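DUF3218 domain-containing protein (Pseudomonas aeruginosa, PDB 2IGS) is of unknown function but adopts a largely helical fold with a small antiparallel sheet, and its family is grouped with the lysozyme-like proteins. Local coordinates at residues 32-35 against 36-40; 47-50 against 51-54; 86-89 against 90-94. All coordinates share one frame; numbering follows the deposited sequence. Where two conformers were deposited one is given.

Interaction 1: residues 32-35 against 36-40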
loop_
_atom_site.group_PDB
_atom_site.type_symbol
_atom_site.label_atom_id
_atom_site.label_comp_id
_atom_site.label_asym_id
_atom_site.label_seq_id
_atom_site.Cartn_x
_atom_site.Cartn_y
_atom_site.Cartn_z
ATOM N N VAL F 32 46.371 -7.648 -24.662
ATOM C CA VAL F 32 45.075 -7.769 -25.323
ATOM C C VAL F 32 44.296 -6.459 -25.121
ATOM O O VAL F 32 43.805 -6.172 -24.016
ATOM C CB VAL F 32 44.273 -8.997 -24.797
ATOM C CG1 VAL F 32 43.020 -9.230 -25.636
ATOM C CG2 VAL F 32 45.136 -10.263 -24.776
ATOM N N PHE F 33 44.222 -5.660 -26.186
ATOM C CA PHE F 33 43.549 -4.357 -26.178
ATOM C C PHE F 33 42.020 -4.532 -26.097
ATOM O O PHE F 33 41.420 -5.168 -26.976
ATOM C CB PHE F 33 43.950 -3.562 -27.433
ATOM C CG PHE F 33 43.426 -2.153 -27.455
ATOM C CD1 PHE F 33 42.298 -1.823 -28.203
ATOM C CD2 PHE F 33 44.047 -1.154 -26.723
ATOM C CE1 PHE F 33 41.797 -0.507 -28.212
ATOM C CE2 PHE F 33 43.544 0.155 -26.719
ATOM C CZ PHE F 33 42.421 0.474 -27.464
ATOM N N PRO F 34 41.379 -3.970 -25.041
ATOM C CA PRO F 34 39.910 -4.104 -24.929
ATOM C C PRO F 34 39.184 -3.095 -25.845
ATOM O O PRO F 34 38.659 -2.067 -25.352
ATOM C CB PRO F 34 39.639 -3.814 -23.439
ATOM C CG PRO F 34 40.811 -2.953 -22.982
ATOM C CD PRO F 34 41.969 -3.203 -23.926
ATOM N N GLU F 35 39.156 -3.363 -27.151
ATOM C CA GLU F 35 38.650 -2.364 -28.097
ATOM C C GLU F 35 37.156 -2.053 -27.946
ATOM O O GLU F 35 36.774 -0.888 -28.026
ATOM C CB GLU F 35 38.988 -2.703 -29.555
ATOM C CG GLU F 35 38.718 -1.543 -30.504
ATOM C CD GLU F 35 39.430 -1.649 -31.833
ATOM O OE1 GLU F 35 39.406 -2.736 -32.436
ATOM O OE2 GLU F 35 40.005 -0.628 -32.286
ATOM N N ALA F 36 36.325 -3.079 -27.751
ATOM C CA ALA F 36 34.877 -2.862 -27.627
ATOM C C ALA F 36 34.511 -1.955 -26.463
ATOM O O ALA F 36 33.770 -0.999 -26.652
ATOM C CB ALA F 36 34.111 -4.199 -27.545
ATOM N N GLN F 37 35.052 -2.258 -25.279
ATOM C CA GLN F 37 34.831 -1.464 -24.073
ATOM C C GLN F 37 35.386 -0.041 -24.170
ATOM O O GLN F 37 34.775 0.902 -23.660
ATOM C CB GLN F 37 35.399 -2.160 -22.828
ATOM C CG GLN F 37 34.771 -3.521 -22.514
ATOM C CD GLN F 37 35.580 -4.699 -23.043
ATOM O OE1 GLN F 37 36.110 -4.661 -24.156
ATOM N NE2 GLN F 37 35.666 -5.759 -22.243
ATOM N N THR F 38 36.526 0.106 -24.834
ATOM C CA THR F 38 37.181 1.413 -24.995
ATOM C C THR F 38 36.387 2.370 -25.909
ATOM O O THR F 38 36.171 3.531 -25.541
ATOM C CB THR F 38 38.631 1.253 -25.492
ATOM O OG1 THR F 38 39.352 0.423 -24.572
ATOM C CG2 THR F 38 39.318 2.593 -25.576
ATOM N N ILE F 39 35.952 1.880 -27.077
ATOM C CA ILE F 39 35.068 2.663 -27.954
ATOM C C ILE F 39 33.776 3.053 -27.212
ATOM O O ILE F 39 33.386 4.232 -27.215
ATOM C CB ILE F 39 34.707 1.926 -29.294
ATOM C CG1 ILE F 39 35.958 1.556 -30.105
ATOM C CG2 ILE F 39 33.792 2.796 -30.142
ATOM C CD1 ILE F 39 35.800 0.297 -30.993
ATOM N N GLU F 40 33.130 2.061 -26.580
ATOM C CA GLU F 40 31.873 2.269 -25.874
ATOM C C GLU F 40 31.989 3.279 -24.725
ATOM O O GLU F 40 31.144 4.156 -24.586
ATOM C CB GLU F 40 31.278 0.940 -25.370
ATOM C CG GLU F 40 29.892 1.131 -24.774
ATOM C CD GLU F 40 29.215 -0.151 -24.339
ATOM O OE1 GLU F 40 29.776 -1.235 -24.567
ATOM O OE2 GLU F 40 28.123 -0.065 -23.734
#

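Interaction 2: residues 47-50 against 51-54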
loop_
_atom_site.group_PDB
_atom_site.type_symbol
_atom_site.label_atom_id
_atom_site.label_comp_id
_atom_site.label_asym_id
_atom_site.label_seq_id
_atom_site.Cartn_x
_atom_site.Cartn_y
_atom_site.Cartn_z
ATOM N N ARG F 47 26.877 9.921 -26.485
ATOM C CA ARG F 47 25.615 9.207 -26.406
ATOM C C ARG F 47 24.658 9.878 -25.413
ATOM O O ARG F 47 23.453 9.851 -25.606
ATOM C CB ARG F 47 25.825 7.704 -26.183
ATOM C CG ARG F 47 25.894 6.967 -27.527
ATOM C CD ARG F 47 26.123 5.466 -27.453
ATOM N NE ARG F 47 27.467 5.083 -27.899
ATOM C CZ ARG F 47 27.765 3.922 -28.476
ATOM N NH1 ARG F 47 26.806 3.020 -28.704
ATOM N NH2 ARG F 47 29.020 3.661 -28.838
ATOM N N LEU F 48 25.211 10.534 -24.393
ATOM C CA LEU F 48 24.420 11.382 -23.480
ATOM C C LEU F 48 23.962 12.718 -24.080
ATOM O O LEU F 48 22.879 13.205 -23.770
ATOM C CB LEU F 48 25.159 11.614 -22.161
ATOM C CG LEU F 48 25.304 10.413 -21.207
ATOM C CD1 LEU F 48 26.299 10.809 -20.112
ATOM C CD2 LEU F 48 23.948 9.944 -20.598
ATOM N N HIS F 49 24.773 13.294 -24.955
ATOM C CA HIS F 49 24.482 14.598 -25.553
ATOM C C HIS F 49 24.651 14.559 -27.076
ATOM O O HIS F 49 25.608 15.133 -27.602
ATOM C CB HIS F 49 25.374 15.685 -24.933
ATOM C CG HIS F 49 25.066 15.951 -23.492
ATOM N ND1 HIS F 49 24.046 16.784 -23.101
ATOM C CD2 HIS F 49 25.592 15.440 -22.353
ATOM C CE1 HIS F 49 23.965 16.796 -21.779
ATOM N NE2 HIS F 49 24.902 15.994 -21.301
ATOM N N PRO F 50 23.724 13.875 -27.785
ATOM C CA PRO F 50 23.779 13.863 -29.247
ATOM C C PRO F 50 23.665 15.262 -29.869
ATOM O O PRO F 50 24.002 15.421 -31.033
ATOM C CB PRO F 50 22.573 12.993 -29.634
ATOM C CG PRO F 50 21.676 13.003 -28.414
ATOM C CD PRO F 50 22.585 13.080 -27.271
ATOM N N GLU F 51 23.210 16.262 -29.108
ATOM C CA GLU F 51 23.152 17.642 -29.618
ATOM C C GLU F 51 24.528 18.295 -29.707
ATOM O O GLU F 51 24.628 19.434 -30.179
ATOM C CB GLU F 51 22.271 18.568 -28.769
ATOM C CG GLU F 51 21.473 17.917 -27.696
ATOM C CD GLU F 51 22.294 17.534 -26.480
ATOM O OE1 GLU F 51 22.230 16.343 -26.124
ATOM O OE2 GLU F 51 22.978 18.396 -25.885
ATOM N N PHE F 52 25.572 17.603 -29.237
ATOM C CA PHE F 52 26.950 18.079 -29.448
ATOM C C PHE F 52 27.260 18.196 -30.951
ATOM O O PHE F 52 28.029 19.065 -31.370
ATOM C CB PHE F 52 27.989 17.172 -28.779
ATOM C CG PHE F 52 28.083 17.332 -27.280
ATOM C CD1 PHE F 52 27.486 18.414 -26.630
ATOM C CD2 PHE F 52 28.775 16.388 -26.520
ATOM C CE1 PHE F 52 27.565 18.554 -25.227
ATOM C CE2 PHE F 52 28.883 16.523 -25.128
ATOM C CZ PHE F 52 28.259 17.613 -24.484
ATOM N N ILE F 53 26.646 17.307 -31.735
ATOM C CA ILE F 53 26.673 17.376 -33.195
ATOM C C ILE F 53 25.213 17.488 -33.648
ATOM O O ILE F 53 24.578 16.472 -33.934
ATOM C CB ILE F 53 27.361 16.124 -33.816
ATOM C CG1 ILE F 53 28.750 15.894 -33.216
ATOM C CG2 ILE F 53 27.440 16.219 -35.325
ATOM C CD1 ILE F 53 29.734 17.039 -33.407
ATOM N N PRO F 54 24.658 18.717 -33.672
ATOM C CA PRO F 54 23.232 18.891 -33.994
ATOM C C PRO F 54 22.857 18.506 -35.433
ATOM O O PRO F 54 23.379 19.073 -36.389
ATOM C CB PRO F 54 22.988 20.386 -33.753
ATOM C CG PRO F 54 24.319 21.019 -33.798
ATOM C CD PRO F 54 25.325 19.999 -33.384
HETATM O O HOH W 1 20.921 15.066 -24.189
#

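Interaction 3: residues 86-89 against 90-94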
loop_
_atom_site.group_PDB
_atom_site.type_symbol
_atom_site.label_atom_id
_atom_site.label_comp_id
_atom_site.label_asym_id
_atom_site.label_seq_id
_atom_site.Cartn_x
_atom_site.Cartn_y
_atom_site.Cartn_z
ATOM N N GLU F 86 60.089 7.786 -21.230
ATOM C CA GLU F 86 59.298 7.401 -20.054
ATOM C C GLU F 86 58.380 6.207 -20.321
ATOM O O GLU F 86 57.256 6.144 -19.792
ATOM C CB GLU F 86 58.461 8.588 -19.571
ATOM C CG GLU F 86 59.235 9.792 -19.068
ATOM C CD GLU F 86 58.303 10.888 -18.567
ATOM O OE1 GLU F 86 58.245 11.968 -19.199
ATOM O OE2 GLU F 86 57.602 10.668 -17.554
ATOM N N LYS F 87 58.859 5.263 -21.126
ATOM C CA LYS F 87 58.050 4.120 -21.543
ATOM C C LYS F 87 57.485 3.331 -20.366
ATOM O O LYS F 87 56.299 2.999 -20.377
ATOM C CB LYS F 87 58.779 3.204 -22.555
ATOM C CG LYS F 87 57.959 1.978 -22.970
ATOM C CD LYS F 87 58.646 1.127 -24.012
ATOM C CE LYS F 87 58.033 1.325 -25.393
ATOM N NZ LYS F 87 58.650 0.406 -26.394
ATOM N N GLU F 88 58.307 3.035 -19.358
ATOM C CA GLU F 88 57.821 2.288 -18.192
ATOM C C GLU F 88 56.584 2.903 -17.537
ATOM O O GLU F 88 55.605 2.194 -17.297
ATOM C CB GLU F 88 58.922 2.064 -17.155
ATOM C CG GLU F 88 59.546 0.673 -17.212
ATOM C CD GLU F 88 58.601 -0.431 -16.749
ATOM O OE1 GLU F 88 58.619 -1.522 -17.366
ATOM O OE2 GLU F 88 57.845 -0.210 -15.773
ATOM N N ARG F 89 56.622 4.209 -17.267
ATOM C CA ARG F 89 55.505 4.903 -16.590
ATOM C C ARG F 89 54.293 5.064 -17.490
ATOM O O ARG F 89 53.155 4.775 -17.091
ATOM C CB ARG F 89 55.948 6.286 -16.076
ATOM C CG ARG F 89 55.087 6.807 -14.932
ATOM C CD ARG F 89 55.453 8.196 -14.420
ATOM N NE ARG F 89 54.655 8.486 -13.222
ATOM C CZ ARG F 89 53.370 8.870 -13.224
ATOM N NH1 ARG F 89 52.699 9.058 -14.366
ATOM N NH2 ARG F 89 52.746 9.069 -12.070
ATOM N N VAL F 90 54.539 5.544 -18.706
ATOM C CA VAL F 90 53.486 5.752 -19.686
ATOM C C VAL F 90 52.706 4.446 -19.854
ATOM O O VAL F 90 51.485 4.440 -19.795
ATOM C CB VAL F 90 54.047 6.266 -21.031
ATOM C CG1 VAL F 90 53.003 6.166 -22.122
ATOM C CG2 VAL F 90 54.575 7.716 -20.902
ATOM N N CYS F 91 53.422 3.338 -19.986
ATOM C CA CYS F 91 52.788 2.043 -20.208
ATOM C C CYS F 91 52.122 1.428 -18.983
ATOM O O CYS F 91 50.941 1.086 -19.026
ATOM C CB CYS F 91 53.800 1.075 -20.789
ATOM S SG CYS F 91 54.286 1.603 -22.434
ATOM N N ASN F 92 52.893 1.307 -17.902
ATOM C CA ASN F 92 52.486 0.551 -16.727
ATOM C C ASN F 92 51.910 1.376 -15.584
ATOM O O ASN F 92 51.412 0.813 -14.613
ATOM C CB ASN F 92 53.656 -0.307 -16.232
ATOM C CG ASN F 92 54.244 -1.182 -17.333
ATOM O OD1 ASN F 92 53.536 -1.620 -18.248
ATOM N ND2 ASN F 92 55.548 -1.433 -17.254
ATOM N N VAL F 93 51.971 2.699 -15.681
ATOM C CA VAL F 93 51.271 3.548 -14.698
ATOM C C VAL F 93 50.072 4.289 -15.296
ATOM O O VAL F 93 49.011 4.363 -14.682
ATOM C CB VAL F 93 52.233 4.519 -13.949
ATOM C CG1 VAL F 93 51.462 5.417 -12.954
ATOM C CG2 VAL F 93 53.335 3.723 -13.228
ATOM N N GLU F 94 50.227 4.785 -16.517
ATOM C CA GLU F 94 49.221 5.638 -17.138
ATOM C C GLU F 94 48.237 4.935 -18.082
ATOM O O GLU F 94 47.013 5.024 -17.901
ATOM C CB GLU F 94 49.904 6.820 -17.829
ATOM C CG GLU F 94 50.879 7.574 -16.900
ATOM C CD GLU F 94 51.733 8.601 -17.623
ATOM O OE1 GLU F 94 52.933 8.718 -17.308
ATOM O OE2 GLU F 94 51.216 9.303 -18.513
#

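Interaction 1: residues 32-35 against 36-40
Pro-34 and Thr-38 meet in a local contact across the first turn of helix 35-48, with Pro-34 at the N-cap position, where the loop after helix 12-27 runs into the helix near the protein surface. The carbonyl of Pro-34 is gripped twice by one residue: Thr-38 N reaches Pro-34 O at 3.1 Å, and Thr-38 OG1 donates to the same oxygen at 2.7 Å. The hydroxyl comes from above the carbonyl plane, 40° out of it, whereas the amide is tilted from that plane by only 15°. Thr-38 can supply both donors because its OG1 stands beside its own backbone N (chi1 -57°), which leaves CG2 to lie 4.2 Å from Phe-33 CZ. Pro-34 is also the centre of an inverse gamma turn, closed by a weak bond from Glu-35 N to Phe-33 O, which swings the chain into the helix. The next rung is regular, Ile-39 N to Glu-35 O at 3.0 Å and almost straight. Ile-39 CD1 packs against Glu-35 CG at 3.5 Å. On the other flank the bent chain of Gln-37 carries OE1 to 3.7 Å from Pro-34 CB, while its NE2 is hydrogen-bonded to Asp-107 OD2 of helix 87-113. Phe-33 and Thr-38 both rest on Leu-99 of that helix, and Ile-39 touches Ala-17 of helix 12-27.

Interaction 2: residues 47-50 against 51-54
Glu-51 folds back to the edge of the His-49 ring, in the turn that ends helix 35-48 and leads through a short 3-10 segment into the next loop. Its chain is bent at chi2, and the carboxylate and imidazole planes are 71° apart. The placing of this carboxylate is uncertain, since chi1 is nearly eclipsed (-8°) and OE1 comes improbably close to the CA of His-49. The same doubt attaches to the two links it makes: a weak bond in which His-49 ND1 donates to Glu-51 OE2 at 3.4 Å, and a water that stands 2.7 Å from Leu-48 O in the last turn of the helix and equally close to Glu-51 OE1.

Phe-52 makes the firmer contacts. Its backbone N bonds His-49 O at 3.0 Å, the donor standing above the carbonyl plane, a typical 3-10 i to i+3 link. The same turn lays the phenyl face under His-49 CB, which sits over the ring centre in a CH-pi contact, 3.5 Å from the centroid and 10° off the normal. The His-49 and Phe-52 rings are near parallel but offset, with little of one ring above the other. Beyond the turn, Phe-52 stacks on Tyr-65.

Ile-53 adds a weak bond from its N to Pro-50 O at 3.3 Å, and its side chain leads off toward Ala-61. The chemistry implies a turn fixed chiefly by backbone bonding and the buried Phe-52 ring, the carboxylate adding at most one weak direct bond and a shared water.

Interaction 3: residues 86-89 against 90-94
Arg-89 NH1 and Glu-94 OE1 form a salt bridge of 3.0 Å. The carboxylate oxygen lies in the guanidinium plane, but is itself met from above the carboxylate plane, and the two planes stand 55° apart. Each ion has a second partner: Arg-89 NH2 pairs with Asp-172, and Glu-94 OE2 with Arg-82, which also binds Glu-86. On the neighbouring flank Asn-92 ND2 donates to Glu-88 OE2 at 3.0 Å; as Glu-88 was deposited in two conformers, this link is doubtful.

The five-residue spacing of the salt bridge matches the backbone, for helix 87-113 widens here to a pi-type turn. Arg-89 O accepts from both Val-93 N, at 2.8 Å, and Glu-94 N, at 3.0 Å, whereas Val-90 N to Glu-86 O is an ordinary alpha-helical bond.

Packing frames these bonds. With its chain extended from CG to NE, Arg-89 runs past Val-93, whose CG1 lies over the centre of one guanidinium face, 3.9 Å above it. Separately, Lys-87 CG touches Cys-91 SG at 3.7 Å, and that sulfur forms the disulfide to Cys-27. Val-90 is buried against Ile-79 of helix 63-82.

Each of the three contacts is local, formed between adjoining segments, so they follow one another in series, with no nesting or crossing. From the N terminus, helix 12-27 ends at Cys-27, whose disulfide to Cys-91 ties that helix to helix 87-113; interaction 1 then starts helix 35-48, and interaction 2 finishes that same helix, about 22 Å away between centres. After helix 63-82, interaction 3 opens helix 87-113 on the opposite side of the chain's centre from interaction 2, about 33 Å off between centres. Helix 87-113 connects the first and third, since residues further along it pack against 32-40. Together they mark one helix at both ends and the beginning of another.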